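Local structure of methanol--corrinoid protein co-methyltransferase (Methanosarcina barkeri, 2I2X) at residues L191-M196 against S254-E259; D217-Q222 against A248-R253. The protein transfers the methyl group of methanol to the cob(I)amide cofactor carried by its partner protein MtaC, in the methanol pathway of methanogenesis. One frame throughout, in Å; residues are numbered along the deposited sequence.

Overall arrangement
Both contacts are buried and share helix 240-259, with their centres about 9 Å apart in the TIM-barrel part of the chain. Interaction 1 joins that helix to helix 181-210 and is mainly apolar, with no hydrogen bond between its segments. Interaction 2 uses the preceding residues, 248-253, of the same helix and lies at the C-terminal end of strand 213-216: there Arg253 reaches two aspartates in the segment that follows the strand and carries the zinc ligand Cys220. Met196 connects the two, its SD lying 3.3 Å from Asp217 OD2 and 3.4 Å from Arg253 CZ. Chemistry thus changes from helix-helix packing to ion pairing on approaching the metal.

Interaction 1: L191-M196 against S254-E259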
loop_
_atom_site.group_PDB
_atom_site.type_symbol
_atom_site.label_atom_id
_atom_site.label_comp_id
_atom_site.label_asym_id
_atom_site.label_seq_id
_atom_site.Cartn_x
_atom_site.Cartn_y
_atom_site.Cartn_z
ATOM N N LEU A 191 -0.132 -1.185 -36.990
ATOM C CA LEU A 191 0.424 -2.487 -36.712
ATOM C C LEU A 191 -0.345 -3.080 -35.551
ATOM O O LEU A 191 -0.868 -4.203 -35.664
ATOM C CB LEU A 191 1.901 -2.412 -36.410
ATOM C CG LEU A 191 2.834 -1.796 -37.450
ATOM C CD1 LEU A 191 4.267 -1.852 -36.921
ATOM C CD2 LEU A 191 2.734 -2.482 -38.833
ATOM N N GLY A 192 -0.475 -2.312 -34.463
ATOM C CA GLY A 192 -1.236 -2.750 -33.293
ATOM C C GLY A 192 -2.596 -3.323 -33.641
ATOM O O GLY A 192 -2.953 -4.410 -33.203
ATOM N N SER A 193 -3.373 -2.584 -34.420
ATOM C CA SER A 193 -4.724 -3.023 -34.773
ATOM C C SER A 193 -4.742 -4.353 -35.569
ATOM O O SER A 193 -5.601 -5.223 -35.354
ATOM C CB SER A 193 -5.432 -1.907 -35.548
ATOM O OG SER A 193 -5.767 -0.786 -34.703
ATOM N N ILE A 194 -3.778 -4.515 -36.470
ATOM C CA ILE A 194 -3.714 -5.716 -37.292
ATOM C C ILE A 194 -3.438 -6.952 -36.386
ATOM O O ILE A 194 -4.098 -7.987 -36.509
ATOM C CB ILE A 194 -2.649 -5.544 -38.465
ATOM C CG1 ILE A 194 -3.135 -4.558 -39.523
ATOM C CG2 ILE A 194 -2.304 -6.849 -39.126
ATOM C CD1 ILE A 194 -2.006 -3.775 -40.155
ATOM N N ASP A 195 -2.487 -6.832 -35.463
ATOM C CA ASP A 195 -2.151 -7.965 -34.597
ATOM C C ASP A 195 -3.307 -8.261 -33.645
ATOM O O ASP A 195 -3.609 -9.431 -33.379
ATOM C CB ASP A 195 -0.847 -7.725 -33.825
ATOM C CG ASP A 195 -0.435 -8.919 -32.975
ATOM O OD1 ASP A 195 -0.004 -9.973 -33.522
ATOM O OD2 ASP A 195 -0.537 -8.784 -31.729
ATOM N N MET A 196 -3.976 -7.199 -33.183
ATOM C CA MET A 196 -5.078 -7.339 -32.262
ATOM C C MET A 196 -6.174 -8.189 -32.880
ATOM O O MET A 196 -6.742 -9.051 -32.216
ATOM C CB MET A 196 -5.644 -5.977 -31.884
ATOM C CG MET A 196 -4.823 -5.194 -30.908
ATOM S SD MET A 196 -4.910 -5.843 -29.239
ATOM C CE MET A 196 -6.618 -5.540 -28.802
ATOM N N SER A 254 -7.086 -0.713 -29.048
ATOM C CA SER A 254 -7.618 -1.618 -28.031
ATOM C C SER A 254 -9.067 -1.984 -28.334
ATOM O O SER A 254 -9.514 -3.077 -28.006
ATOM C CB SER A 254 -7.462 -1.034 -26.626
ATOM O OG SER A 254 -6.075 -0.934 -26.276
ATOM N N LEU A 255 -9.780 -1.083 -29.001
ATOM C CA LEU A 255 -11.137 -1.358 -29.438
ATOM C C LEU A 255 -11.277 -2.654 -30.260
ATOM O O LEU A 255 -12.329 -3.287 -30.239
ATOM C CB LEU A 255 -11.679 -0.162 -30.217
ATOM C CG LEU A 255 -13.068 -0.306 -30.847
ATOM C CD1 LEU A 255 -14.150 -0.393 -29.799
ATOM C CD2 LEU A 255 -13.377 0.834 -31.810
ATOM N N VAL A 256 -10.213 -3.047 -30.966
ATOM C CA VAL A 256 -10.232 -4.214 -31.855
ATOM C C VAL A 256 -10.608 -5.525 -31.145
ATOM O O VAL A 256 -11.371 -6.338 -31.692
ATOM C CB VAL A 256 -8.877 -4.383 -32.667
ATOM C CG1 VAL A 256 -8.859 -5.673 -33.434
ATOM C CG2 VAL A 256 -8.644 -3.217 -33.618
ATOM N N ALA A 257 -10.078 -5.730 -29.939
ATOM C CA ALA A 257 -10.424 -6.892 -29.128
ATOM C C ALA A 257 -11.946 -7.139 -29.093
ATOM O O ALA A 257 -12.419 -8.277 -29.250
ATOM C CB ALA A 257 -9.871 -6.717 -27.729
ATOM N N TYR A 258 -12.699 -6.057 -28.917
ATOM C CA TYR A 258 -14.156 -6.130 -28.754
ATOM C C TYR A 258 -14.821 -6.364 -30.114
ATOM O O TYR A 258 -15.713 -7.215 -30.256
ATOM C CB TYR A 258 -14.664 -4.878 -27.987
ATOM C CG TYR A 258 -13.837 -4.740 -26.716
ATOM C CD1 TYR A 258 -14.069 -5.576 -25.599
ATOM C CD2 TYR A 258 -12.731 -3.898 -26.686
ATOM C CE1 TYR A 258 -13.243 -5.520 -24.477
ATOM C CE2 TYR A 258 -11.915 -3.843 -25.590
ATOM C CZ TYR A 258 -12.170 -4.645 -24.484
ATOM O OH TYR A 258 -11.319 -4.542 -23.398
ATOM N N GLU A 259 -14.334 -5.642 -31.124
ATOM C CA GLU A 259 -14.753 -5.865 -32.505
ATOM C C GLU A 259 -14.589 -7.331 -32.838
ATOM O O GLU A 259 -15.432 -7.915 -33.493
ATOM C CB GLU A 259 -13.951 -4.964 -33.453
ATOM C CG GLU A 259 -14.476 -3.544 -33.411
ATOM C CD GLU A 259 -13.630 -2.520 -34.129
ATOM O OE1 GLU A 259 -12.415 -2.757 -34.343
ATOM O OE2 GLU A 259 -14.193 -1.446 -34.462
#
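Two helices that pack beside the TIM barrel meet here: 191-196 belongs to helix 181-210, which leads into strand 213-216, whereas helix 240-259 contributes its C-terminal part, 254-259. Their local axes approach to 8.5 Å and run nearly parallel, with a signed crossing angle of -24°. Met196 and Val256 face each other, with CA atoms 6.0 Å apart. The CG1 branch of Val256, anti to its own backbone N, lies 3.6 Å from Met196 CB, while CG2 turns to Ser193 and comes within 3.9 Å of its OG. That hydroxyl is hydrogen-bonded to Gly189 O, so its contact with the methyl is packing alone. In sequence one helix precedes strand 213-216 and the other follows it, so the contact packs them together in the barrel's outer helical layer. Met196 starts with CG beside the backbone N and bends at chi2 (-73°) and again at chi3 (-66°), a folded path that carries its methyl across the partner helix, from Val256 to the neighbouring Ala257. There Met196 CE touches Ala257 CB at 3.6 Å and also lies 3.9 Å from Ser254 O. Ser254 OG is hydrogen-bonded to Glu272. Beyond the pair, Arg392 of helix 389-409 packs on Val256, and Trp200 on Ala257.

Interaction 2: D217-Q222 against A248-R253; sequences DTDCAQ and AISAPR. With ZN (zinc ion), chain Q.
Asp217, just beyond strand 213-216, sets its CG anti to the backbone N, and its OD1 accepts two well-formed bonds. One comes from the next backbone amide, Thr218 N, at 2.7 Å, along the anti lone pair. The other is the salt bridge from Arg253 NH2, 3.1 Å from Asp217 OD1: the oxygen lies near the guanidinium plane, but the N-H arrives from above the carboxylate, the two planes being 89° apart. A third, weak bond reaches Asp217 OD1 from Arg253 NH1. Asp217 OD2 is held by Trp200 and Ser165. At Thr218 the backbone passes close to the guanidinium, with its C 3.1 Å from Arg253 NH1. Asp219 then approaches differently. Its OD1 sits over one guanidinium face, 3.1 Å from Arg253 NE, so this ion pair rests on charge without a directed N-H. Its OD2 packs against Ser250 CB at 3.3 Å and accepts a hydrogen bond from Ala223 N. Cys220 turns from helix 240-259 and binds zinc through SG at 2.2 Å, together with Glu164 and Cys269; Ala221 touches the corrinoid. Arg253, extended except for a bend at chi2 (-87°), thus meets one carboxylate at its edge and another over its face. The buried positive charge would favour the ionised form of Asp217 and is consistent with fixing the chain immediately before the zinc-binding cysteine.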
loop_
_atom_site.group_PDB
_atom_site.type_symbol
_atom_site.label_atom_id
_atom_site.label_comp_id
_atom_site.label_asym_id
_atom_site.label_seq_id
_atom_site.Cartn_x
_atom_site.Cartn_y
_atom_site.Cartn_z
ATOM N N ASP A 217 -7.850 -6.624 -23.844
ATOM C CA ASP A 217 -6.395 -6.375 -23.957
ATOM C C ASP A 217 -6.101 -4.982 -23.369
ATOM O O ASP A 217 -6.947 -4.404 -22.693
ATOM C CB ASP A 217 -6.050 -6.366 -25.459
ATOM C CG ASP A 217 -4.619 -6.771 -25.761
ATOM O OD1 ASP A 217 -3.666 -6.133 -25.274
ATOM O OD2 ASP A 217 -4.446 -7.719 -26.549
ATOM N N THR A 218 -4.927 -4.432 -23.653
ATOM C CA THR A 218 -4.497 -3.119 -23.129
ATOM C C THR A 218 -3.347 -2.709 -23.952
ATOM O O THR A 218 -2.419 -3.512 -24.164
ATOM C CB THR A 218 -3.657 -3.236 -21.832
ATOM O OG1 THR A 218 -4.299 -4.046 -20.889
ATOM C CG2 THR A 218 -3.387 -1.928 -21.230
ATOM N N ASP A 219 -3.313 -1.428 -24.274
ATOM C CA ASP A 219 -2.131 -0.915 -24.907
ATOM C C ASP A 219 -0.934 -0.652 -24.007
ATOM O O ASP A 219 -0.150 0.275 -24.293
ATOM C CB ASP A 219 -2.415 0.321 -25.703
ATOM C CG ASP A 219 -1.463 0.465 -26.849
ATOM O OD1 ASP A 219 -1.160 -0.576 -27.497
ATOM O OD2 ASP A 219 -1.005 1.604 -27.088
ATOM N N CYS A 220 -0.782 -1.453 -22.950
ATOM C CA CYS A 220 0.292 -1.275 -21.975
ATOM C C CYS A 220 1.673 -1.130 -22.601
ATOM O O CYS A 220 2.453 -0.259 -22.224
ATOM C CB CYS A 220 0.352 -2.452 -21.029
ATOM S SG CYS A 220 1.080 -1.962 -19.401
ATOM N N ALA A 221 1.948 -1.989 -23.582
ATOM C CA ALA A 221 3.256 -2.074 -24.211
ATOM C C ALA A 221 3.613 -0.814 -24.995
ATOM O O ALA A 221 4.776 -0.624 -25.339
ATOM C CB ALA A 221 3.354 -3.328 -25.080
ATOM N N GLN A 222 2.637 0.053 -25.245
ATOM C CA GLN A 222 2.869 1.275 -26.032
ATOM C C GLN A 222 2.389 2.491 -25.261
ATOM O O GLN A 222 3.208 3.190 -24.697
ATOM C CB GLN A 222 2.214 1.208 -27.442
ATOM C CG GLN A 222 2.743 0.065 -28.361
ATOM C CD GLN A 222 1.800 -0.241 -29.538
ATOM O OE1 GLN A 222 0.581 -0.252 -29.386
ATOM N NE2 GLN A 222 2.373 -0.485 -30.706
ATOM N N ALA A 248 -4.626 8.559 -27.026
ATOM C CA ALA A 248 -5.752 8.697 -27.921
ATOM C C ALA A 248 -5.731 7.637 -29.033
ATOM O O ALA A 248 -6.744 7.016 -29.317
ATOM C CB ALA A 248 -5.779 10.106 -28.499
ATOM N N ILE A 249 -4.563 7.411 -29.629
ATOM C CA ILE A 249 -4.375 6.392 -30.691
ATOM C C ILE A 249 -4.582 4.962 -30.179
ATOM O O ILE A 249 -4.955 4.057 -30.963
ATOM C CB ILE A 249 -2.946 6.534 -31.328
ATOM C CG1 ILE A 249 -2.713 8.010 -31.714
ATOM C CG2 ILE A 249 -2.744 5.559 -32.488
ATOM C CD1 ILE A 249 -1.460 8.326 -32.581
ATOM N N SER A 250 -4.345 4.754 -28.872
ATOM C CA SER A 250 -4.407 3.399 -28.306
ATOM C C SER A 250 -5.844 2.978 -28.238
ATOM O O SER A 250 -6.156 1.787 -28.314
ATOM C CB SER A 250 -3.783 3.329 -26.913
ATOM O OG SER A 250 -4.576 4.027 -25.953
ATOM N N ALA A 251 -6.729 3.966 -28.108
ATOM C CA ALA A 251 -8.167 3.688 -28.003
ATOM C C ALA A 251 -8.716 2.806 -29.157
ATOM O O ALA A 251 -9.278 1.746 -28.888
ATOM C CB ALA A 251 -8.965 4.984 -27.849
ATOM N N PRO A 252 -8.567 3.236 -30.435
ATOM C CA PRO A 252 -9.023 2.316 -31.526
ATOM C C PRO A 252 -8.187 1.047 -31.690
ATOM O O PRO A 252 -8.707 0.029 -32.142
ATOM C CB PRO A 252 -8.976 3.179 -32.795
ATOM C CG PRO A 252 -8.045 4.310 -32.459
ATOM C CD PRO A 252 -8.066 4.525 -30.951
ATOM N N ARG A 253 -6.911 1.083 -31.325
ATOM C CA ARG A 253 -6.158 -0.164 -31.262
ATOM C C ARG A 253 -6.815 -1.159 -30.282
ATOM O O ARG A 253 -7.099 -2.305 -30.656
ATOM C CB ARG A 253 -4.691 0.075 -30.900
ATOM C CG ARG A 253 -3.874 -1.234 -30.594
ATOM C CD ARG A 253 -3.996 -1.647 -29.103
ATOM N NE ARG A 253 -3.048 -2.683 -28.698
ATOM C CZ ARG A 253 -3.172 -3.436 -27.602
ATOM N NH1 ARG A 253 -4.226 -3.294 -26.818
ATOM N NH2 ARG A 253 -2.248 -4.363 -27.314
HETATM ZN ZN ZN Q . -0.005 -3.519 -18.238
#